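Local coordinates for protein beta-lactamase (Klebsiella pneumoniae, PDB 6KBY) that probably hydrolyses beta-lactam antibiotics to substituted beta-amino acids as a class C serine enzyme, and binds adenosine monophosphate in its pocket, at residues D20-P25 with V356-K361; S36-V41 with N45-Y50; R239-N244 with A330-V335; G271-T274 with W279-L282. All coordinates share one frame; numbering follows the deposited sequence.

Contact 1 (D20-P25 with V356-K361)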
loop_
_atom_site.group_PDB
_atom_site.type_symbol
_atom_site.label_atom_id
_atom_site.label_comp_id
_atom_site.label_asym_id
_atom_site.label_seq_id
_atom_site.Cartn_x
_atom_site.Cartn_y
_atom_site.Cartn_z
ATOM N N ASP A 20 9.386 20.849 5.388
ATOM C CA ASP A 20 9.198 21.399 6.732
ATOM C C ASP A 20 7.994 22.331 6.783
ATOM O O ASP A 20 7.188 22.282 7.720
ATOM C CB ASP A 20 10.428 22.213 7.149
ATOM C CG ASP A 20 11.628 21.370 7.537
ATOM O OD1 ASP A 20 11.538 20.131 7.622
ATOM O OD2 ASP A 20 12.689 21.992 7.792
ATOM N N ASP A 21 7.876 23.215 5.788
ATOM C CA ASP A 21 6.834 24.235 5.797
ATOM C C ASP A 21 5.439 23.650 5.676
ATOM O O ASP A 21 4.474 24.305 6.081
ATOM C CB ASP A 21 7.063 25.255 4.683
ATOM C CG ASP A 21 8.223 26.197 4.973
ATOM O OD1 ASP A 21 8.810 26.119 6.074
ATOM O OD2 ASP A 21 8.548 27.014 4.086
ATOM N N LEU A 22 5.306 22.452 5.101
ATOM C CA LEU A 22 4.017 21.774 5.038
ATOM C C LEU A 22 3.797 20.833 6.217
ATOM O O LEU A 22 2.679 20.742 6.735
ATOM C CB LEU A 22 3.896 20.989 3.730
ATOM C CG LEU A 22 3.822 21.875 2.490
ATOM C CD1 LEU A 22 4.105 21.076 1.228
ATOM C CD2 LEU A 22 2.462 22.538 2.394
ATOM N N ILE A 23 4.839 20.125 6.648
ATOM C CA ILE A 23 4.672 19.091 7.666
ATOM C C ILE A 23 4.495 19.690 9.053
ATOM O O ILE A 23 3.697 19.187 9.849
ATOM C CB ILE A 23 5.839 18.091 7.608
ATOM C CG1 ILE A 23 5.799 17.311 6.288
ATOM C CG2 ILE A 23 5.821 17.148 8.812
ATOM C CD1 ILE A 23 4.565 16.425 6.118
ATOM N N GLN A 24 5.239 20.744 9.393
ATOM C CA GLN A 24 5.097 21.301 10.739
ATOM C C GLN A 24 3.689 21.806 11.015
ATOM O O GLN A 24 3.117 21.434 12.056
ATOM C CB GLN A 24 6.201 22.317 11.039
ATOM C CG GLN A 24 7.562 21.673 11.150
ATOM C CD GLN A 24 8.629 22.671 11.521
ATOM O OE1 GLN A 24 8.558 23.839 11.139
ATOM N NE2 GLN A 24 9.616 22.226 12.288
ATOM N N PRO A 25 3.067 22.616 10.156
ATOM C CA PRO A 25 1.672 22.997 10.428
ATOM C C PRO A 25 0.715 21.819 10.386
ATOM O O PRO A 25 -0.231 21.766 11.182
ATOM C CB PRO A 25 1.373 24.046 9.344
ATOM C CG PRO A 25 2.733 24.549 8.916
ATOM C CD PRO A 25 3.613 23.340 8.992
ATOM N N VAL A 356 -2.813 13.565 0.670
ATOM C CA VAL A 356 -2.702 13.706 -0.774
ATOM C C VAL A 356 -2.314 15.129 -1.153
ATOM O O VAL A 356 -1.475 15.348 -2.035
ATOM C CB VAL A 356 -4.043 13.294 -1.403
ATOM C CG1 VAL A 356 -4.084 13.689 -2.861
ATOM C CG2 VAL A 356 -4.292 11.800 -1.198
ATOM N N THR A 357 -2.920 16.115 -0.493
ATOM C CA THR A 357 -2.634 17.510 -0.814
ATOM C C THR A 357 -1.178 17.858 -0.514
ATOM O O THR A 357 -0.493 18.500 -1.322
ATOM C CB THR A 357 -3.597 18.421 -0.044
ATOM O OG1 THR A 357 -4.943 18.161 -0.463
ATOM C CG2 THR A 357 -3.261 19.889 -0.294
ATOM N N VAL A 358 -0.687 17.448 0.656
ATOM C CA VAL A 358 0.706 17.709 1.007
ATOM C C VAL A 358 1.648 17.037 0.014
ATOM O O VAL A 358 2.606 17.651 -0.472
ATOM C CB VAL A 358 0.978 17.285 2.460
ATOM C CG1 VAL A 358 2.467 17.269 2.743
ATOM C CG2 VAL A 358 0.265 18.225 3.424
ATOM N N ALA A 359 1.376 15.773 -0.321
ATOM C CA ALA A 359 2.223 15.069 -1.278
ATOM C C ALA A 359 2.215 15.761 -2.638
ATOM O O ALA A 359 3.258 15.880 -3.294
ATOM C CB ALA A 359 1.754 13.623 -1.418
ATOM N N TYR A 360 1.039 16.193 -3.091
ATOM C CA TYR A 360 0.937 16.889 -4.368
ATOM C C TYR A 360 1.765 18.168 -4.360
ATOM O O TYR A 360 2.495 18.454 -5.318
ATOM C CB TYR A 360 -0.539 17.181 -4.655
ATOM C CG TYR A 360 -0.767 17.973 -5.918
ATOM C CD1 TYR A 360 -0.822 17.350 -7.156
ATOM C CD2 TYR A 360 -0.927 19.347 -5.873
ATOM C CE1 TYR A 360 -1.032 18.087 -8.321
ATOM C CE2 TYR A 360 -1.133 20.085 -7.020
ATOM C CZ TYR A 360 -1.185 19.454 -8.236
ATOM O OH TYR A 360 -1.391 20.204 -9.374
ATOM N N LYS A 361 1.674 18.946 -3.279
ATOM C CA LYS A 361 2.456 20.174 -3.196
ATOM C C LYS A 361 3.948 19.878 -3.198
ATOM O O LYS A 361 4.727 20.586 -3.848
ATOM C CB LYS A 361 2.057 20.960 -1.954
ATOM C CG LYS A 361 0.669 21.565 -2.040
ATOM C CD LYS A 361 0.293 22.175 -0.705
ATOM C CE LYS A 361 -1.050 22.874 -0.746
ATOM N NZ LYS A 361 -1.463 23.314 0.617
#
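Leu-22 lies at the middle of this helix-to-helix contact, packed between Val-358 and the stem of Lys-361 at the rim. The leucine and lysine side chains cross at a slant, so that each arm of the leucine fork rests on a different part of the lysine. Leu-22 CD1 lies 3.8 Å from Lys-361 CB, and Leu-22 CD2 lies 3.8 Å from Lys-361 CD. The lysine chain is fully extended beyond CG, which presents its methylenes, CB and CD, to the two leucine methyls and carries the ammonium group past them. One turn earlier on the same helix, Val-358 is turned toward the partner, and its CG1, trans to the backbone N (chi1 168°), touches two residues, 4.1 Å from Leu-22 CB and 4.1 Å from Ile-23 CD1. Ile-23 meets the valine at about a right angle, and only the tip of its longer branch takes part. No hydrogen bond joins the two segments, whose axes come within 10.5 Å of each other and run nearly antiparallel at 166°. Both helices, 11-30 and 352-364, pack on one face of the central antiparallel sheet: Ile-23 also covers Met-35 and Val-37 of strand 34-41, and Val-358 rests on Met-344 of strand 340-346.

Contact 2 (S36-V41 with N45-Y50); sequences SVAVTV and NYIYNY
Ser-36 and Asn-49 face each other as a non-hydrogen-bonded pair of the antiparallel hairpin formed by strands 34-41 and 44-50, at one margin of the large sheet. Between such pairs, Val-37 with Tyr-48 and Val-39 with Tyr-46 each exchange two backbone hydrogen bonds, the first including Val-37 N to Tyr-48 O at 2.8 Å. Tyr-46 can be followed outward along its side chain. CB, CG and CD2 all lie by the carbonyl oxygen of Val-39, CD2 nearest to Val-39 O at 3.6 Å. Farther out, CE2 lies 4.1 Å from Val-41 CG1, a methyl at the ring edge. At the tip, OH is 2.6 Å from a water oxygen that lies in the ring plane and donates to Val-41 O. On the other face, Ile-47 CD1 presses against Ala-38 CB at 3.5 Å. Beside it, Ser-36 OG donates to Asn-49 OD1 over 2.7 Å, nearly in line with the amide C=O (170°). The chemistry is thus divided: hydrogen bonds from Ser-36 to Ser-234 and Asn-45 to Gln-242 join one face to helix 234-244, while on the other valines and tyrosine rings pack, with hydroxyls bonded to Glu-12 (Tyr-48), Asp-20 (Tyr-50) and the water (Tyr-46).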
loop_
_atom_site.group_PDB
_atom_site.type_symbol
_atom_site.label_atom_id
_atom_site.label_comp_id
_atom_site.label_asym_id
_atom_site.label_seq_id
_atom_site.Cartn_x
_atom_site.Cartn_y
_atom_site.Cartn_z
ATOM N N SER A 36 7.628 10.735 9.553
ATOM C CA SER A 36 8.805 10.711 8.705
ATOM C C SER A 36 8.340 10.863 7.268
ATOM O O SER A 36 7.357 10.231 6.854
ATOM C CB SER A 36 9.625 9.434 8.884
ATOM O OG SER A 36 10.788 9.485 8.081
ATOM N N VAL A 37 9.035 11.715 6.527
ATOM C CA VAL A 37 8.754 11.941 5.119
ATOM C C VAL A 37 10.022 11.638 4.345
ATOM O O VAL A 37 11.085 12.189 4.653
ATOM C CB VAL A 37 8.294 13.387 4.870
ATOM C CG1 VAL A 37 8.056 13.621 3.383
ATOM C CG2 VAL A 37 7.050 13.689 5.685
ATOM N N ALA A 38 9.912 10.772 3.344
ATOM C CA ALA A 38 11.032 10.400 2.498
ATOM C C ALA A 38 10.699 10.807 1.073
ATOM O O ALA A 38 9.597 10.518 0.586
ATOM C CB ALA A 38 11.270 8.891 2.570
ATOM N N VAL A 39 11.648 11.472 0.415
ATOM C CA VAL A 39 11.488 11.954 -0.952
ATOM C C VAL A 39 12.656 11.447 -1.785
ATOM O O VAL A 39 13.808 11.478 -1.335
ATOM C CB VAL A 39 11.452 13.501 -0.989
ATOM C CG1 VAL A 39 11.425 14.024 -2.414
ATOM C CG2 VAL A 39 10.261 14.028 -0.200
ATOM N N THR A 40 12.369 10.991 -3.000
ATOM C CA THR A 40 13.407 10.724 -3.987
ATOM C C THR A 40 13.168 11.572 -5.229
ATOM O O THR A 40 12.031 11.714 -5.691
ATOM C CB THR A 40 13.511 9.226 -4.345
ATOM O OG1 THR A 40 14.653 9.016 -5.184
ATOM C CG2 THR A 40 12.261 8.716 -5.067
ATOM N N VAL A 41 14.245 12.158 -5.744
ATOM C CA VAL A 41 14.224 12.879 -7.015
ATOM C C VAL A 41 15.662 13.006 -7.493
ATOM O O VAL A 41 16.583 13.158 -6.686
ATOM C CB VAL A 41 13.520 14.255 -6.897
ATOM C CG1 VAL A 41 14.193 15.129 -5.844
ATOM C CG2 VAL A 41 13.494 14.966 -8.241
ATOM N N ASN A 45 18.069 10.677 -2.352
ATOM C CA ASN A 45 17.084 10.311 -1.347
ATOM C C ASN A 45 17.217 11.225 -0.141
ATOM O O ASN A 45 18.330 11.471 0.342
ATOM C CB ASN A 45 17.269 8.853 -0.931
ATOM C CG ASN A 45 16.981 7.894 -2.067
ATOM O OD1 ASN A 45 16.196 8.194 -2.968
ATOM N ND2 ASN A 45 17.612 6.732 -2.030
ATOM N N TYR A 46 16.082 11.719 0.343
ATOM C CA TYR A 46 16.042 12.653 1.455
ATOM C C TYR A 46 15.046 12.132 2.474
ATOM O O TYR A 46 13.920 11.775 2.113
ATOM C CB TYR A 46 15.589 14.019 0.952
ATOM C CG TYR A 46 16.393 14.514 -0.224
ATOM C CD1 TYR A 46 17.658 15.049 -0.042
ATOM C CD2 TYR A 46 15.894 14.453 -1.518
ATOM C CE1 TYR A 46 18.408 15.507 -1.113
ATOM C CE2 TYR A 46 16.640 14.911 -2.602
ATOM C CZ TYR A 46 17.899 15.437 -2.386
ATOM O OH TYR A 46 18.666 15.907 -3.430
ATOM N N ILE A 47 15.456 12.072 3.735
ATOM C CA ILE A 47 14.614 11.569 4.816
ATOM C C ILE A 47 14.501 12.665 5.858
ATOM O O ILE A 47 15.525 13.150 6.354
ATOM C CB ILE A 47 15.225 10.316 5.472
ATOM C CG1 ILE A 47 15.673 9.282 4.434
ATOM C CG2 ILE A 47 14.252 9.740 6.506
ATOM C CD1 ILE A 47 14.557 8.530 3.790
ATOM N N TYR A 48 13.274 13.030 6.218
ATOM C CA TYR A 48 13.017 14.075 7.202
ATOM C C TYR A 48 12.168 13.493 8.323
ATOM O O TYR A 48 11.092 12.940 8.070
ATOM C CB TYR A 48 12.315 15.266 6.545
ATOM C CG TYR A 48 13.116 15.816 5.384
ATOM C CD1 TYR A 48 14.310 16.484 5.608
ATOM C CD2 TYR A 48 12.704 15.643 4.069
ATOM C CE1 TYR A 48 15.067 16.977 4.559
ATOM C CE2 TYR A 48 13.459 16.139 3.006
ATOM C CZ TYR A 48 14.634 16.803 3.266
ATOM O OH TYR A 48 15.392 17.300 2.226
ATOM N N ASN A 49 12.654 13.605 9.556
ATOM C CA ASN A 49 11.981 13.058 10.725
ATOM C C ASN A 49 11.501 14.186 11.623
ATOM O O ASN A 49 12.198 15.194 11.799
ATOM C CB ASN A 49 12.925 12.148 11.499
ATOM C CG ASN A 49 13.392 10.980 10.666
ATOM O OD1 ASN A 49 12.609 10.381 9.925
ATOM N ND2 ASN A 49 14.678 10.666 10.754
ATOM N N TYR A 50 10.316 14.003 12.201
ATOM C CA TYR A 50 9.673 15.051 12.984
ATOM C C TYR A 50 9.056 14.452 14.235
ATOM O O TYR A 50 8.353 13.443 14.159
ATOM C CB TYR A 50 8.540 15.700 12.186
ATOM C CG TYR A 50 8.968 16.298 10.871
ATOM C CD1 TYR A 50 9.018 15.525 9.716
ATOM C CD2 TYR A 50 9.312 17.641 10.780
ATOM C CE1 TYR A 50 9.401 16.070 8.505
ATOM C CE2 TYR A 50 9.700 18.195 9.574
ATOM C CZ TYR A 50 9.751 17.403 8.444
ATOM O OH TYR A 50 10.134 17.934 7.231
HETATM O O HOH W 1 17.730 15.801 -5.905
#

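Contact 3 (R239-N244 with A330-V335); sequences RYVQAN and AYIAFV
The Phe-334 ring stands between strand 328-335 and helix 234-244, with Val-241 CG1 and Asn-244 CB approaching it obliquely from the helix and Ile-332 CG2 lying in plane at its edge. A second flat group, the Tyr-240 ring, carries Asn-244 ND2 over the centre of one face, 3.7 Å above the ring plane. This is helix-on-sheet packing inside the alpha/beta domain of the serine beta-lactamase fold, and the helix runs 31° from the strand direction with the axes 9.5 Å apart at their closest.

Val-241 makes the central contact. Its two methyls divide the work, CG1 resting 3.7 Å from Phe-334 CB and CG2 meeting Ile-332 CG2 at 3.7 Å, and it slides past both partners in the opposite direction. The CG of Phe-334 lies between the backbone N and the carbonyl carbon (chi1 60°), which brings the far end of the ring, CZ, to the last turn of the segment, 3.7 Å from Asn-244 CB. Trp-279, which precedes strand 280-283, meets the same ring edge-to-face.

The asparagine is thus shared between two surroundings: its CB packs on the phenylalanine, whereas OD1 pairs with His-264 NE2 outside the two segments. Its amide also turns back on its own helix. Tyr-240 O takes two donors from opposite faces of its carbonyl plane, Asn-244 N and Asn-244 ND2, and the ND2 bond, 2.9 Å from that oxygen, arrives from 48° out of the plane.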
loop_
_atom_site.group_PDB
_atom_site.type_symbol
_atom_site.label_atom_id
_atom_site.label_comp_id
_atom_site.label_asym_id
_atom_site.label_seq_id
_atom_site.Cartn_x
_atom_site.Cartn_y
_atom_site.Cartn_z
ATOM N N ARG A 239 13.043 2.824 -0.583
ATOM C CA ARG A 239 13.681 1.813 -1.420
ATOM C C ARG A 239 12.646 1.072 -2.263
ATOM O O ARG A 239 12.857 0.824 -3.454
ATOM C CB ARG A 239 14.473 0.840 -0.547
ATOM C CG ARG A 239 15.227 -0.195 -1.349
ATOM C CD ARG A 239 16.147 -1.070 -0.506
ATOM N NE ARG A 239 16.673 -2.149 -1.333
ATOM C CZ ARG A 239 17.763 -2.049 -2.087
ATOM N NH1 ARG A 239 18.466 -0.922 -2.104
ATOM N NH2 ARG A 239 18.152 -3.079 -2.827
ATOM N N TYR A 240 11.506 0.736 -1.658
ATOM C CA TYR A 240 10.412 0.083 -2.378
ATOM C C TYR A 240 9.922 0.956 -3.524
ATOM O O TYR A 240 9.651 0.459 -4.626
ATOM C CB TYR A 240 9.286 -0.161 -1.384
ATOM C CG TYR A 240 8.050 -0.921 -1.812
ATOM C CD1 TYR A 240 8.124 -2.203 -2.349
ATOM C CD2 TYR A 240 6.795 -0.387 -1.563
ATOM C CE1 TYR A 240 6.976 -2.916 -2.659
ATOM C CE2 TYR A 240 5.650 -1.085 -1.863
ATOM C CZ TYR A 240 5.746 -2.349 -2.412
ATOM O OH TYR A 240 4.610 -3.077 -2.694
ATOM N N VAL A 241 9.801 2.261 -3.280
ATOM C CA VAL A 241 9.394 3.186 -4.336
ATOM C C VAL A 241 10.432 3.218 -5.455
ATOM O O VAL A 241 10.094 3.144 -6.642
ATOM C CB VAL A 241 9.128 4.578 -3.736
ATOM C CG1 VAL A 241 9.004 5.634 -4.829
ATOM C CG2 VAL A 241 7.875 4.544 -2.867
ATOM N N GLN A 242 11.716 3.321 -5.093
ATOM C CA GLN A 242 12.765 3.307 -6.108
ATOM C C GLN A 242 12.759 2.010 -6.903
ATOM O O GLN A 242 12.963 2.021 -8.124
ATOM C CB GLN A 242 14.134 3.530 -5.464
ATOM C CG GLN A 242 14.348 4.926 -4.932
ATOM C CD GLN A 242 15.814 5.289 -4.932
ATOM O OE1 GLN A 242 16.569 4.847 -4.066
ATOM N NE2 GLN A 242 16.234 6.067 -5.922
ATOM N N ALA A 243 12.565 0.880 -6.225
ATOM C CA ALA A 243 12.507 -0.401 -6.925
ATOM C C ALA A 243 11.339 -0.431 -7.904
ATOM O O ALA A 243 11.453 -0.963 -9.019
ATOM C CB ALA A 243 12.378 -1.532 -5.905
ATOM N N ASN A 244 10.201 0.137 -7.496
ATOM C CA ASN A 244 9.043 0.270 -8.370
ATOM C C ASN A 244 9.299 1.194 -9.554
ATOM O O ASN A 244 8.541 1.139 -10.528
ATOM C CB ASN A 244 7.816 0.724 -7.572
ATOM C CG ASN A 244 7.045 -0.445 -6.991
ATOM O OD1 ASN A 244 6.300 -1.117 -7.706
ATOM N ND2 ASN A 244 7.235 -0.713 -5.696
ATOM N N ALA A 330 -0.607 6.767 6.557
ATOM C CA ALA A 330 0.503 6.656 5.625
ATOM C C ALA A 330 0.040 6.954 4.204
ATOM O O ALA A 330 -1.138 6.812 3.864
ATOM C CB ALA A 330 1.111 5.248 5.681
ATOM N N TYR A 331 0.997 7.324 3.356
ATOM C CA TYR A 331 0.706 7.558 1.948
ATOM C C TYR A 331 1.986 7.401 1.146
ATOM O O TYR A 331 3.052 7.827 1.599
ATOM C CB TYR A 331 0.127 8.963 1.741
ATOM C CG TYR A 331 -0.264 9.302 0.312
ATOM C CD1 TYR A 331 -1.254 8.579 -0.349
ATOM C CD2 TYR A 331 0.328 10.368 -0.362
ATOM C CE1 TYR A 331 -1.635 8.896 -1.646
ATOM C CE2 TYR A 331 -0.043 10.682 -1.658
ATOM C CZ TYR A 331 -1.028 9.951 -2.294
ATOM O OH TYR A 331 -1.382 10.296 -3.579
ATOM N N ILE A 332 1.867 6.802 -0.040
ATOM C CA ILE A 332 2.942 6.736 -1.021
ATOM C C ILE A 332 2.416 7.257 -2.343
ATOM O O ILE A 332 1.314 6.885 -2.764
ATOM C CB ILE A 332 3.426 5.287 -1.240
ATOM C CG1 ILE A 332 4.236 4.824 -0.041
ATOM C CG2 ILE A 332 4.219 5.162 -2.567
ATOM C CD1 ILE A 332 4.777 3.423 -0.153
ATOM N N ALA A 333 3.226 8.069 -3.023
ATOM C CA ALA A 333 2.949 8.433 -4.407
ATOM C C ALA A 333 4.258 8.509 -5.176
ATOM O O ALA A 333 5.284 8.926 -4.629
ATOM C CB ALA A 333 2.225 9.780 -4.508
ATOM N N PHE A 334 4.222 8.121 -6.449
ATOM C CA PHE A 334 5.403 8.252 -7.287
ATOM C C PHE A 334 4.997 8.416 -8.744
ATOM O O PHE A 334 3.939 7.941 -9.168
ATOM C CB PHE A 334 6.418 7.116 -7.070
ATOM C CG PHE A 334 5.894 5.724 -7.357
ATOM C CD1 PHE A 334 5.153 5.024 -6.414
ATOM C CD2 PHE A 334 6.182 5.098 -8.559
ATOM C CE1 PHE A 334 4.703 3.738 -6.676
ATOM C CE2 PHE A 334 5.736 3.815 -8.827
ATOM C CZ PHE A 334 4.994 3.137 -7.885
ATOM N N VAL A 335 5.851 9.101 -9.490
ATOM C CA VAL A 335 5.651 9.363 -10.908
ATOM C C VAL A 335 6.862 8.820 -11.649
ATOM O O VAL A 335 7.921 9.451 -11.672
ATOM C CB VAL A 335 5.470 10.868 -11.178
ATOM C CG1 VAL A 335 5.287 11.120 -12.664
ATOM C CG2 VAL A 335 4.301 11.436 -10.381
#

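Contact 4 (G271-T274 with W279-L282)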
loop_
_atom_site.group_PDB
_atom_site.type_symbol
_atom_site.label_atom_id
_atom_site.label_comp_id
_atom_site.label_asym_id
_atom_site.label_seq_id
_atom_site.Cartn_x
_atom_site.Cartn_y
_atom_site.Cartn_z
ATOM N N GLY A 271 -14.363 5.501 -11.672
ATOM C CA GLY A 271 -14.285 6.905 -11.310
ATOM C C GLY A 271 -13.102 7.549 -11.999
ATOM O O GLY A 271 -12.904 7.398 -13.208
ATOM N N GLU A 272 -12.280 8.250 -11.219
ATOM C CA GLU A 272 -11.115 8.931 -11.758
ATOM C C GLU A 272 -9.874 8.050 -11.843
ATOM O O GLU A 272 -8.870 8.488 -12.406
ATOM C CB GLU A 272 -10.792 10.175 -10.925
ATOM C CG GLU A 272 -11.931 11.185 -10.859
ATOM C CD GLU A 272 -12.253 11.795 -12.210
ATOM O OE1 GLU A 272 -11.326 11.941 -13.026
ATOM O OE2 GLU A 272 -13.433 12.125 -12.458
ATOM N N ILE A 273 -9.907 6.828 -11.318
ATOM C CA ILE A 273 -8.692 6.036 -11.187
ATOM C C ILE A 273 -8.630 4.915 -12.213
ATOM O O ILE A 273 -9.639 4.425 -12.741
ATOM C CB ILE A 273 -8.453 5.470 -9.771
ATOM C CG1 ILE A 273 -9.420 4.329 -9.453
ATOM C CG2 ILE A 273 -8.514 6.574 -8.734
ATOM C CD1 ILE A 273 -9.009 3.532 -8.217
ATOM N N THR A 274 -7.397 4.494 -12.465
ATOM C CA THR A 274 -7.098 3.206 -13.061
ATOM C C THR A 274 -6.647 2.284 -11.939
ATOM O O THR A 274 -5.711 2.613 -11.192
ATOM C CB THR A 274 -6.005 3.379 -14.108
ATOM O OG1 THR A 274 -6.499 4.226 -15.156
ATOM C CG2 THR A 274 -5.560 2.035 -14.679
ATOM N N TRP A 279 -2.089 -1.325 -6.510
ATOM C CA TRP A 279 -1.766 0.071 -6.790
ATOM C C TRP A 279 -2.907 0.725 -7.560
ATOM O O TRP A 279 -3.651 0.062 -8.290
ATOM C CB TRP A 279 -0.483 0.190 -7.616
ATOM C CG TRP A 279 0.756 -0.192 -6.897
ATOM C CD1 TRP A 279 1.499 -1.314 -7.096
ATOM C CD2 TRP A 279 1.422 0.559 -5.876
ATOM N NE1 TRP A 279 2.585 -1.315 -6.258
ATOM C CE2 TRP A 279 2.561 -0.173 -5.500
ATOM C CE3 TRP A 279 1.164 1.780 -5.240
ATOM C CZ2 TRP A 279 3.444 0.275 -4.518
ATOM C CZ3 TRP A 279 2.045 2.226 -4.264
ATOM C CH2 TRP A 279 3.164 1.472 -3.908
ATOM N N GLU A 280 -3.033 2.040 -7.393
ATOM C CA GLU A 280 -4.016 2.852 -8.089
ATOM C C GLU A 280 -3.272 3.979 -8.783
ATOM O O GLU A 280 -2.292 4.501 -8.240
ATOM C CB GLU A 280 -5.018 3.432 -7.086
ATOM C CG GLU A 280 -5.725 2.353 -6.275
ATOM C CD GLU A 280 -6.365 2.873 -4.999
ATOM O OE1 GLU A 280 -6.392 4.109 -4.791
ATOM O OE2 GLU A 280 -6.832 2.037 -4.192
ATOM N N GLN A 281 -3.725 4.375 -9.970
ATOM C CA GLN A 281 -3.000 5.406 -10.695
ATOM C C GLN A 281 -3.957 6.339 -11.415
ATOM O O GLN A 281 -5.125 6.017 -11.659
ATOM C CB GLN A 281 -1.987 4.818 -11.682
ATOM C CG GLN A 281 -2.629 4.182 -12.888
ATOM C CD GLN A 281 -1.630 3.437 -13.757
ATOM O OE1 GLN A 281 -0.691 2.824 -13.254
ATOM N NE2 GLN A 281 -1.836 3.482 -15.071
ATOM N N LEU A 282 -3.423 7.504 -11.766
ATOM C CA LEU A 282 -4.115 8.491 -12.572
ATOM C C LEU A 282 -3.138 9.035 -13.601
ATOM O O LEU A 282 -1.930 9.082 -13.341
ATOM C CB LEU A 282 -4.614 9.661 -11.715
ATOM C CG LEU A 282 -5.702 9.345 -10.690
ATOM C CD1 LEU A 282 -5.095 8.862 -9.375
ATOM C CD2 LEU A 282 -6.571 10.565 -10.456
#
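Thr-274 and Gln-281 form a hydrogen-bonded antiparallel pair, each N donating to the other's carbonyl oxygen, and the Thr-274 N to Gln-281 O bond of 2.9 Å is nearly straight at 172°. Two weaker CA-H...O contacts flank it: the CA of Ile-273 leans toward Gln-281 O, and Glu-280 CA toward Thr-274 O at 3.5 Å. On one face of this short hairpin the threonine and glutamine side chains run side by side in the same direction, Thr-274 CB lying 3.7 Å from Gln-281 CG. That close flank follows from the glutamine torsion (chi1 72°), which sets CG between its backbone N and carbonyl carbon before the chain extends.

Ile-273 divides its branches between two neighbours. CD1 reaches Glu-280 CG at 4.0 Å, so the apolar stem of the glutamate is what it touches, while CG2 meets Leu-282 CD1 at 4.2 Å. The other leucine methyl, CD2, turns instead to the backbone of Glu-272, 3.7 Å from its carbonyl oxygen.

Beyond that stem the carboxylate forms a salt bridge with Arg-154 through OE2, and the Glu-280 side chain comes within about 4 Å of that of Tyr-156, a residue that binds adenosine monophosphate. Within the hairpin Glu-280 is therefore touched through its hydrocarbon part, and its charged end is paired with Arg-154, a salt bridge that places the carboxylate beside the ligand pocket.

In the fold
Contacts 2, 3 and 4 all reach one antiparallel sheet, while contact 1 joins two helices lying on one face of it. Contact 1 meets contact 2 through Asp-20 OD1 and Tyr-50 OH, a probable hydrogen bond of 2.6 Å, and meets contact 3 where Ala-359 CB lies 3.5 Å from Tyr-331 CE2. Contacts 2 and 3, 12 Å apart between centres, touch through a probable hydrogen bond of 3.0 Å between Asn-45 ND2 and Gln-242 OE1. Trp-279 joins contact 4 to contact 3, its CZ2 lying 3.7 Å from Tyr-240 CE2. Proximity to the pocket increases along this path: contacts 1 and 2 lie away from it, the Ile-332 side chain is about 12 Å from the bound adenosine monophosphate, and that of Glu-280 about 8 Å.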